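Local coordinates for protein FKBP-type peptidyl-prolyl cis-trans isomerase FkpA (Escherichia coli, PDB 1Q6H) that accelerates protein folding in the periplasm by catalysing the cis-trans isomerisation of peptidyl-proline bonds, and also acts as a folding chaperone, at residues L123-E129 with K189-P195; D138-V144 with W177-K182; D95-E100 with P209-T213. All coordinates share one frame; numbering follows the deposited sequence.

Interaction 1. Residues L123-E129 with K189-P195; sequences LVYQVVE and KIKLVIP
With CG set beside the backbone N in both residues (chi1 -64° in Glu129, -51° in Lys189), the two side chains run alongside each other in the same direction. A late bend at chi4 of the lysine then places its NZ 3.3 Å from OE1 of Glu129, a salt bridge whose hydrogen bond is weak. Behind this pair the antiparallel ladder breaks step. Lys189 O takes two donors, Val128 N at 2.9 Å and Glu129 N at 3.1 Å, while Lys189 N returns a bond to Glu129 O. Further along, Val124 with Val193 and Gln126 with Lys191 form regular hydrogen-bonded pairs. Gln126 OE1 accepts a bond from a water at 2.6 Å, which is linked only weakly to Lys191 NZ. Phe110 of helix 70-112 packs on this face, touching Val124, Gln126, Lys191 and Val193. On the opposite face the contacts are apolar: Ile190 CD1 meets the Tyr125 ring obliquely, 4.0 Å from CD2, and Leu192 CD2 lies 4.0 Å from Tyr125 CB. Two residues, Val128 and Glu129, thus stand opposite one, Lys189: a classic beta bulge at the end of an antiparallel strand pair in the FKBP sheet.

Interaction 2. Residues D138-V144 with W177-K182; sequences DSDTVVV and WTEGLK
Leu181 pushes its CD1 methyl against two valines of the strand, 3.9 Å from Val142 CG2 and 4.2 Å from Val144 CG1, meeting the latter tip to tip. Beside it, Val144 sets both methyls against the CZ3 corner of the Trp177 indole. Its CG1 lies in the plane of the indole at the edge, 3.9 Å from CZ3, whereas CG2 approaches CZ3 obliquely at 3.8 Å. The valine's chi1 of -64°, which puts CG1 next to the backbone N and CG2 between N and the carbonyl carbon, turns both methyls to the ring. At the other end of the contact, the extended chain of Lys182 carries NZ to Asp138 OD1. The pair is a salt bridge, though the modelled 2.5 Å between NZ and OD1 is very short and its exact length doubtful. Asp138 OD1 also lies 3.7 Å from Thr178 CG2. With an alanine in place of Asp138, the Lys182 ammonium would probably lose its charged mate and the Thr178 methyl a neighbour. A second shell sets these groups in place. Leu181 N bonds to Trp177 O at 3.1 Å, fixing the two apolar residues one helical turn apart, and Thr178 OG1 bonds to Leu170 O. Phe168 and Val218 from neighbouring strands flank Leu181 and Val144, and the indole makes edge-to-face stacks with Phe216 and Tyr146. A short helix laid across the concave side of an antiparallel sheet is the hallmark of the FKBP fold, and its tryptophan probably floors the proline-binding pocket, as in other members of the family.

Interaction 3. Residues D95-E100 with P209-T213; sequences DAADNE and PPNST
Asn211 lies across the flank of the helix over Ala96 and Glu100, with its CB 3.3 Å from Ala96 O. Its ND2 donates to that same oxygen at 3.0 Å. The bond runs in the plane of the asparagine amide but descends on the Ala96 carbonyl from above, 56° out of its plane. Glu100 N, the ordinary helical donor, reaches this oxygen from the opposite face, so the loop bond adds to the helix bond without displacing it. The carboxylate of Glu100 lies against the asparagine amide. A bend at chi2 brings OE1 within 3.2 Å of Asn211 CG, with the two flat groups 67° apart, a packing contact and not a hydrogen bond. Glu100 OE2 also lies near the carboxylate of Glu197, which may favour protonation of one of the pair.

Asn99, one helical turn beyond Asp95, answers in the other direction. Its ND2 donates to Pro210 O at 3.0 Å, and this bond is coplanar with both the amide and the carbonyl. The same nitrogen sits 3.6 Å from Pro209 CB, while Pro210 CB rests 3.8 Å from Ala96 CB. A water extends the link by donating to Asn99 O and accepting from Thr213 N.

Pro209 to Ser212 form a type II beta turn, braced by Ser212 OG, which donates to Pro209 O at 2.6 Å. Pro210 and Asn211 take its two corners, and the asparagine's positive phi (52°) suits the second. Reciprocal asparagine bonds thus dock a beta turn on the long helix. The turn ends the loop before strand 214-223, a loop that in other FKBP domains overhangs the proline pocket and probably does so here.

How the interactions relate
The three contacts illustrate how one catalytic domain is held together and joined to a long helix. Interactions 1 and 2, with centres 13 Å apart, meet directly on the inner side of the sheet: Leu123 CD2 lies 3.6 Å from Glu179 CD, and Leu192 CD2 lies 3.7 Å from Gly180 CA. Interaction 3 lies nearer the middle of the chain, its centre 20 Å from that of interaction 1, yet Thr213 CG2 comes within 3.5 Å of Ile194 O where the two join. Interactions 2 and 3 do not touch, their nearest atoms being about 10 Å apart. Trp177, probably the pocket floor, belongs to interaction 2; the 209-213 turn belongs to the loop that, as in related FKBPs, probably borders that pocket. Along the chain, the contacts nest, 2 within 1 within 3.

Interaction 1. Residues L123-E129 with K189-P195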
loop_
_atom_site.group_PDB
_atom_site.type_symbol
_atom_site.label_atom_id
_atom_site.label_comp_id
_atom_site.label_asym_id
_atom_site.label_seq_id
_atom_site.Cartn_x
_atom_site.Cartn_y
_atom_site.Cartn_z
ATOM N N LEU A 123 28.737 26.169 17.813
ATOM C CA LEU A 123 29.142 24.852 18.226
ATOM C C LEU A 123 29.690 24.959 19.656
ATOM O O LEU A 123 30.472 25.885 19.978
ATOM C CB LEU A 123 30.261 24.360 17.321
ATOM C CG LEU A 123 30.933 23.050 17.742
ATOM C CD1 LEU A 123 29.999 21.857 17.584
ATOM C CD2 LEU A 123 32.157 22.838 16.900
ATOM N N VAL A 124 29.298 24.031 20.524
ATOM C CA VAL A 124 29.850 23.991 21.858
ATOM C C VAL A 124 30.752 22.759 21.964
ATOM O O VAL A 124 30.400 21.655 21.508
ATOM C CB VAL A 124 28.735 23.970 22.901
ATOM C CG1 VAL A 124 29.281 23.901 24.318
ATOM C CG2 VAL A 124 27.813 25.164 22.700
ATOM N N TYR A 125 31.949 22.933 22.509
ATOM C CA TYR A 125 32.879 21.809 22.553
ATOM C C TYR A 125 33.796 21.790 23.743
ATOM O O TYR A 125 34.073 22.806 24.371
ATOM C CB TYR A 125 33.699 21.749 21.261
ATOM C CG TYR A 125 34.637 22.894 21.059
ATOM C CD1 TYR A 125 34.223 24.036 20.386
ATOM C CD2 TYR A 125 35.918 22.863 21.553
ATOM C CE1 TYR A 125 35.055 25.090 20.210
ATOM C CE2 TYR A 125 36.765 23.911 21.374
ATOM C CZ TYR A 125 36.327 25.030 20.698
ATOM O OH TYR A 125 37.150 26.100 20.490
ATOM N N GLN A 126 34.258 20.588 24.048
ATOM C CA GLN A 126 35.154 20.353 25.162
ATOM C C GLN A 126 36.269 19.433 24.720
ATOM O O GLN A 126 36.046 18.264 24.425
ATOM C CB GLN A 126 34.399 19.725 26.300
ATOM C CG GLN A 126 35.242 19.461 27.522
ATOM C CD GLN A 126 34.455 18.743 28.574
ATOM O OE1 GLN A 126 33.509 18.008 28.260
ATOM N NE2 GLN A 126 34.829 18.939 29.823
ATOM N N VAL A 127 37.476 19.975 24.661
ATOM C CA VAL A 127 38.623 19.186 24.300
ATOM C C VAL A 127 38.934 18.379 25.521
ATOM O O VAL A 127 38.987 18.914 26.621
ATOM C CB VAL A 127 39.866 20.038 23.932
ATOM C CG1 VAL A 127 41.101 19.154 23.667
ATOM C CG2 VAL A 127 39.576 20.915 22.720
ATOM N N VAL A 128 39.109 17.083 25.324
ATOM C CA VAL A 128 39.461 16.175 26.406
ATOM C C VAL A 128 40.948 15.893 26.288
ATOM O O VAL A 128 41.666 15.987 27.278
ATOM C CB VAL A 128 38.621 14.913 26.333
ATOM C CG1 VAL A 128 38.965 13.962 27.431
ATOM C CG2 VAL A 128 37.135 15.286 26.402
ATOM N N GLU A 129 41.389 15.606 25.065
ATOM C CA GLU A 129 42.800 15.395 24.737
ATOM C C GLU A 129 43.089 16.044 23.413
ATOM O O GLU A 129 42.382 15.816 22.443
ATOM C CB GLU A 129 43.148 13.917 24.584
ATOM C CG GLU A 129 42.964 13.158 25.860
ATOM C CD GLU A 129 43.426 11.724 25.765
ATOM O OE1 GLU A 129 44.150 11.370 24.801
ATOM O OE2 GLU A 129 43.080 10.961 26.690
ATOM N N LYS A 189 40.681 13.628 21.651
ATOM C CA LYS A 189 39.328 13.265 22.014
ATOM C C LYS A 189 38.586 14.559 22.301
ATOM O O LYS A 189 39.135 15.462 22.933
ATOM C CB LYS A 189 39.333 12.395 23.272
ATOM C CG LYS A 189 40.265 11.227 23.172
ATOM C CD LYS A 189 40.255 10.351 24.400
ATOM C CE LYS A 189 41.116 9.094 24.169
ATOM N NZ LYS A 189 42.181 9.292 23.153
ATOM N N ILE A 190 37.344 14.667 21.842
ATOM C CA ILE A 190 36.593 15.905 22.009
ATOM C C ILE A 190 35.131 15.587 22.141
ATOM O O ILE A 190 34.665 14.621 21.572
ATOM C CB ILE A 190 36.804 16.822 20.807
ATOM C CG1 ILE A 190 36.119 18.164 21.034
ATOM C CG2 ILE A 190 36.240 16.195 19.508
ATOM C CD1 ILE A 190 36.583 19.230 20.029
ATOM N N LYS A 191 34.438 16.348 22.976
ATOM C CA LYS A 191 33.015 16.224 23.092
ATOM C C LYS A 191 32.408 17.381 22.320
ATOM O O LYS A 191 32.797 18.565 22.482
ATOM C CB LYS A 191 32.605 16.222 24.547
ATOM C CG LYS A 191 31.118 16.254 24.808
ATOM C CD LYS A 191 30.871 16.152 26.329
ATOM C CE LYS A 191 29.422 16.422 26.708
ATOM N NZ LYS A 191 29.138 15.959 28.122
ATOM N N LEU A 192 31.476 17.052 21.445
ATOM C CA LEU A 192 30.814 18.074 20.637
ATOM C C LEU A 192 29.365 18.152 21.015
ATOM O O LEU A 192 28.688 17.117 21.113
ATOM C CB LEU A 192 30.930 17.749 19.144
ATOM C CG LEU A 192 32.331 17.574 18.584
ATOM C CD1 LEU A 192 32.276 17.092 17.161
ATOM C CD2 LEU A 192 33.108 18.823 18.647
ATOM N N VAL A 193 28.883 19.373 21.231
ATOM C CA VAL A 193 27.481 19.605 21.531
ATOM C C VAL A 193 26.998 20.474 20.412
ATOM O O VAL A 193 27.350 21.650 20.313
ATOM C CB VAL A 193 27.281 20.184 22.920
ATOM C CG1 VAL A 193 25.865 20.500 23.148
ATOM C CG2 VAL A 193 27.728 19.151 23.955
ATOM N N ILE A 194 26.293 19.843 19.487
ATOM C CA ILE A 194 26.005 20.485 18.206
ATOM C C ILE A 194 24.582 20.950 18.086
ATOM O O ILE A 194 23.637 20.134 18.203
ATOM C CB ILE A 194 26.309 19.510 17.067
ATOM C CG1 ILE A 194 27.636 18.788 17.295
ATOM C CG2 ILE A 194 26.259 20.214 15.750
ATOM C CD1 ILE A 194 28.052 17.831 16.166
ATOM N N PRO A 195 24.407 22.242 17.841
ATOM C CA PRO A 195 23.056 22.794 17.577
ATOM C C PRO A 195 22.464 22.209 16.280
ATOM O O PRO A 195 23.243 21.909 15.367
ATOM C CB PRO A 195 23.300 24.284 17.360
ATOM C CG PRO A 195 24.719 24.510 17.397
ATOM C CD PRO A 195 25.467 23.255 17.715
HETATM O O HOH W 1 31.760 17.096 29.999
#

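Interaction 2. Residues D138-V144 with W177-K182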
loop_
_atom_site.group_PDB
_atom_site.type_symbol
_atom_site.label_atom_id
_atom_site.label_comp_id
_atom_site.label_asym_id
_atom_site.label_seq_id
_atom_site.Cartn_x
_atom_site.Cartn_y
_atom_site.Cartn_z
ATOM N N ASP A 138 39.825 20.475 5.509
ATOM C CA ASP A 138 38.607 20.114 4.760
ATOM C C ASP A 138 38.646 18.878 3.845
ATOM O O ASP A 138 37.737 18.030 3.876
ATOM C CB ASP A 138 38.081 21.332 3.990
ATOM C CG ASP A 138 37.232 22.251 4.875
ATOM O OD1 ASP A 138 36.933 21.880 6.035
ATOM O OD2 ASP A 138 36.828 23.363 4.511
ATOM N N SER A 139 39.662 18.753 3.018
ATOM C CA SER A 139 39.679 17.619 2.103
ATOM C C SER A 139 40.259 16.329 2.714
ATOM O O SER A 139 40.317 15.284 2.028
ATOM C CB SER A 139 40.459 17.990 0.861
ATOM O OG SER A 139 41.797 18.215 1.233
ATOM N N ASP A 140 40.656 16.373 3.989
ATOM C CA ASP A 140 41.232 15.192 4.625
ATOM C C ASP A 140 40.215 14.122 4.933
ATOM O O ASP A 140 39.031 14.411 5.128
ATOM C CB ASP A 140 41.858 15.524 5.976
ATOM C CG ASP A 140 43.091 16.396 5.869
ATOM O OD1 ASP A 140 43.734 16.424 4.786
ATOM O OD2 ASP A 140 43.458 17.090 6.841
ATOM N N THR A 141 40.715 12.896 5.052
ATOM C CA THR A 141 39.935 11.797 5.557
ATOM C C THR A 141 40.227 11.654 7.043
ATOM O O THR A 141 41.383 11.688 7.464
ATOM C CB THR A 141 40.300 10.500 4.831
ATOM O OG1 THR A 141 40.016 10.625 3.431
ATOM C CG2 THR A 141 39.404 9.399 5.291
ATOM N N VAL A 142 39.183 11.502 7.840
ATOM C CA VAL A 142 39.349 11.289 9.260
ATOM C C VAL A 142 38.789 9.927 9.627
ATOM O O VAL A 142 37.840 9.441 8.998
ATOM C CB VAL A 142 38.641 12.388 10.139
ATOM C CG1 VAL A 142 39.325 13.770 10.023
ATOM C CG2 VAL A 142 37.178 12.506 9.809
ATOM N N VAL A 143 39.387 9.334 10.664
ATOM C CA VAL A 143 38.986 8.056 11.203
ATOM C C VAL A 143 38.702 8.279 12.684
ATOM O O VAL A 143 39.576 8.731 13.459
ATOM C CB VAL A 143 40.086 7.003 11.021
ATOM C CG1 VAL A 143 39.608 5.638 11.488
ATOM C CG2 VAL A 143 40.547 6.925 9.537
ATOM N N VAL A 144 37.481 7.980 13.082
ATOM C CA VAL A 144 37.042 8.245 14.426
ATOM C C VAL A 144 36.238 7.130 15.065
ATOM O O VAL A 144 35.566 6.371 14.403
ATOM C CB VAL A 144 36.114 9.478 14.489
ATOM C CG1 VAL A 144 36.832 10.754 14.082
ATOM C CG2 VAL A 144 34.885 9.275 13.602
ATOM N N TRP A 177 30.592 18.467 12.776
ATOM C CA TRP A 177 31.692 17.550 12.790
ATOM C C TRP A 177 32.849 18.185 12.046
ATOM O O TRP A 177 33.981 18.139 12.511
ATOM C CB TRP A 177 31.325 16.195 12.165
ATOM C CG TRP A 177 30.866 15.186 13.130
ATOM C CD1 TRP A 177 29.621 15.056 13.636
ATOM C CD2 TRP A 177 31.637 14.137 13.701
ATOM N NE1 TRP A 177 29.561 13.987 14.501
ATOM C CE2 TRP A 177 30.788 13.396 14.541
ATOM C CE3 TRP A 177 32.971 13.765 13.614
ATOM C CZ2 TRP A 177 31.226 12.306 15.274
ATOM C CZ3 TRP A 177 33.406 12.682 14.328
ATOM C CH2 TRP A 177 32.535 11.960 15.153
ATOM N N THR A 178 32.562 18.722 10.870
ATOM C CA THR A 178 33.577 19.377 10.064
ATOM C C THR A 178 34.364 20.423 10.852
ATOM O O THR A 178 35.583 20.442 10.818
ATOM C CB THR A 178 32.925 20.053 8.870
ATOM O OG1 THR A 178 32.254 19.075 8.061
ATOM C CG2 THR A 178 33.996 20.671 7.961
ATOM N N GLU A 179 33.650 21.299 11.540
ATOM C CA GLU A 179 34.272 22.309 12.378
ATOM C C GLU A 179 34.891 21.721 13.634
ATOM O O GLU A 179 36.023 22.044 13.982
ATOM C CB GLU A 179 33.205 23.305 12.821
ATOM C CG GLU A 179 33.677 24.366 13.791
ATOM C CD GLU A 179 32.539 25.261 14.262
ATOM O OE1 GLU A 179 31.346 25.124 13.780
ATOM O OE2 GLU A 179 32.841 26.116 15.116
ATOM N N GLY A 180 34.124 20.913 14.339
ATOM C CA GLY A 180 34.545 20.385 15.624
ATOM C C GLY A 180 35.875 19.668 15.622
ATOM O O GLY A 180 36.722 19.915 16.483
ATOM N N LEU A 181 36.084 18.783 14.649
ATOM C CA LEU A 181 37.290 17.957 14.643
ATOM C C LEU A 181 38.529 18.779 14.355
ATOM O O LEU A 181 39.641 18.394 14.704
ATOM C CB LEU A 181 37.156 16.796 13.651
ATOM C CG LEU A 181 36.083 15.764 13.961
ATOM C CD1 LEU A 181 36.095 14.662 12.862
ATOM C CD2 LEU A 181 36.314 15.143 15.342
ATOM N N LYS A 182 38.355 19.963 13.800
ATOM C CA LYS A 182 39.527 20.817 13.575
ATOM C C LYS A 182 40.144 21.346 14.887
ATOM O O LYS A 182 41.222 21.967 14.874
ATOM C CB LYS A 182 39.151 21.990 12.665
ATOM C CG LYS A 182 38.802 21.571 11.261
ATOM C CD LYS A 182 38.348 22.704 10.391
ATOM C CE LYS A 182 37.943 22.163 8.987
ATOM N NZ LYS A 182 37.263 23.122 8.166
#

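Interaction 3. Residues D95-E100 with P209-T213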
loop_
_atom_site.group_PDB
_atom_site.type_symbol
_atom_site.label_atom_id
_atom_site.label_comp_id
_atom_site.label_asym_id
_atom_site.label_seq_id
_atom_site.Cartn_x
_atom_site.Cartn_y
_atom_site.Cartn_z
ATOM N N ASP A 95 7.174 19.617 18.199
ATOM C CA ASP A 95 8.394 18.938 18.619
ATOM C C ASP A 95 9.578 19.811 18.193
ATOM O O ASP A 95 10.521 19.999 18.943
ATOM C CB ASP A 95 8.504 17.549 18.008
ATOM C CG ASP A 95 7.492 16.548 18.586
ATOM O OD1 ASP A 95 6.829 16.844 19.613
ATOM O OD2 ASP A 95 7.291 15.432 18.036
ATOM N N ALA A 96 9.514 20.381 16.994
ATOM C CA ALA A 96 10.604 21.220 16.548
ATOM C C ALA A 96 10.859 22.389 17.525
ATOM O O ALA A 96 12.011 22.682 17.866
ATOM C CB ALA A 96 10.365 21.726 15.155
ATOM N N ALA A 97 9.789 23.043 17.974
ATOM C CA ALA A 97 9.911 24.179 18.876
ATOM C C ALA A 97 10.402 23.755 20.263
ATOM O O ALA A 97 11.296 24.370 20.837
ATOM C CB ALA A 97 8.565 24.951 18.969
ATOM N N ASP A 98 9.813 22.696 20.790
ATOM C CA ASP A 98 10.180 22.188 22.101
ATOM C C ASP A 98 11.656 21.763 22.127
ATOM O O ASP A 98 12.396 22.110 23.045
ATOM C CB ASP A 98 9.280 21.001 22.485
ATOM C CG ASP A 98 7.842 21.414 22.766
ATOM O OD1 ASP A 98 7.589 22.628 22.875
ATOM O OD2 ASP A 98 6.891 20.598 22.896
ATOM N N ASN A 99 12.088 21.049 21.096
ATOM C CA ASN A 99 13.453 20.562 21.055
ATOM C C ASN A 99 14.429 21.712 20.903
ATOM O O ASN A 99 15.495 21.693 21.536
ATOM C CB ASN A 99 13.637 19.502 19.960
ATOM C CG ASN A 99 12.947 18.172 20.311
ATOM O OD1 ASN A 99 12.648 17.901 21.465
ATOM N ND2 ASN A 99 12.680 17.359 19.306
ATOM N N GLU A 100 14.077 22.715 20.086
ATOM C CA GLU A 100 14.927 23.885 19.950
ATOM C C GLU A 100 15.098 24.541 21.328
ATOM O O GLU A 100 16.180 24.965 21.673
ATOM C CB GLU A 100 14.334 24.885 18.952
ATOM C CG GLU A 100 15.199 26.112 18.619
ATOM C CD GLU A 100 16.200 25.872 17.488
ATOM O OE1 GLU A 100 16.189 24.773 16.875
ATOM O OE2 GLU A 100 17.011 26.785 17.210
ATOM N N PRO A 209 15.085 13.454 16.166
ATOM C CA PRO A 209 13.929 14.347 16.070
ATOM C C PRO A 209 14.267 15.780 15.634
ATOM O O PRO A 209 15.400 16.258 15.690
ATOM C CB PRO A 209 13.315 14.308 17.478
ATOM C CG PRO A 209 13.989 13.120 18.187
ATOM C CD PRO A 209 15.301 12.933 17.530
ATOM N N PRO A 210 13.247 16.460 15.136
ATOM C CA PRO A 210 13.369 17.840 14.669
ATOM C C PRO A 210 14.075 18.736 15.643
ATOM O O PRO A 210 13.781 18.697 16.850
ATOM C CB PRO A 210 11.907 18.280 14.537
ATOM C CG PRO A 210 11.181 17.056 14.262
ATOM C CD PRO A 210 11.887 15.942 14.978
ATOM N N ASN A 211 14.969 19.573 15.134
ATOM C CA ASN A 211 15.707 20.506 15.956
ATOM C C ASN A 211 16.426 19.891 17.177
ATOM O O ASN A 211 16.433 20.458 18.254
ATOM C CB ASN A 211 14.799 21.653 16.363
ATOM C CG ASN A 211 14.553 22.618 15.215
ATOM O OD1 ASN A 211 15.337 22.674 14.272
ATOM N ND2 ASN A 211 13.447 23.361 15.283
ATOM N N SER A 212 17.017 18.719 16.997
ATOM C CA SER A 212 17.765 18.072 18.066
ATOM C C SER A 212 19.199 18.573 18.168
ATOM O O SER A 212 19.938 18.618 17.196
ATOM C CB SER A 212 17.814 16.555 17.871
ATOM O OG SER A 212 16.524 15.975 17.997
ATOM N N THR A 213 19.555 19.010 19.357
ATOM C CA THR A 213 20.948 19.220 19.681
ATOM C C THR A 213 21.554 17.821 19.856
ATOM O O THR A 213 20.924 16.912 20.458
ATOM C CB THR A 213 21.064 20.058 20.944
ATOM O OG1 THR A 213 20.785 21.428 20.621
ATOM C CG2 THR A 213 22.495 20.079 21.473
HETATM O O HOH W 2 17.454 19.282 21.546
#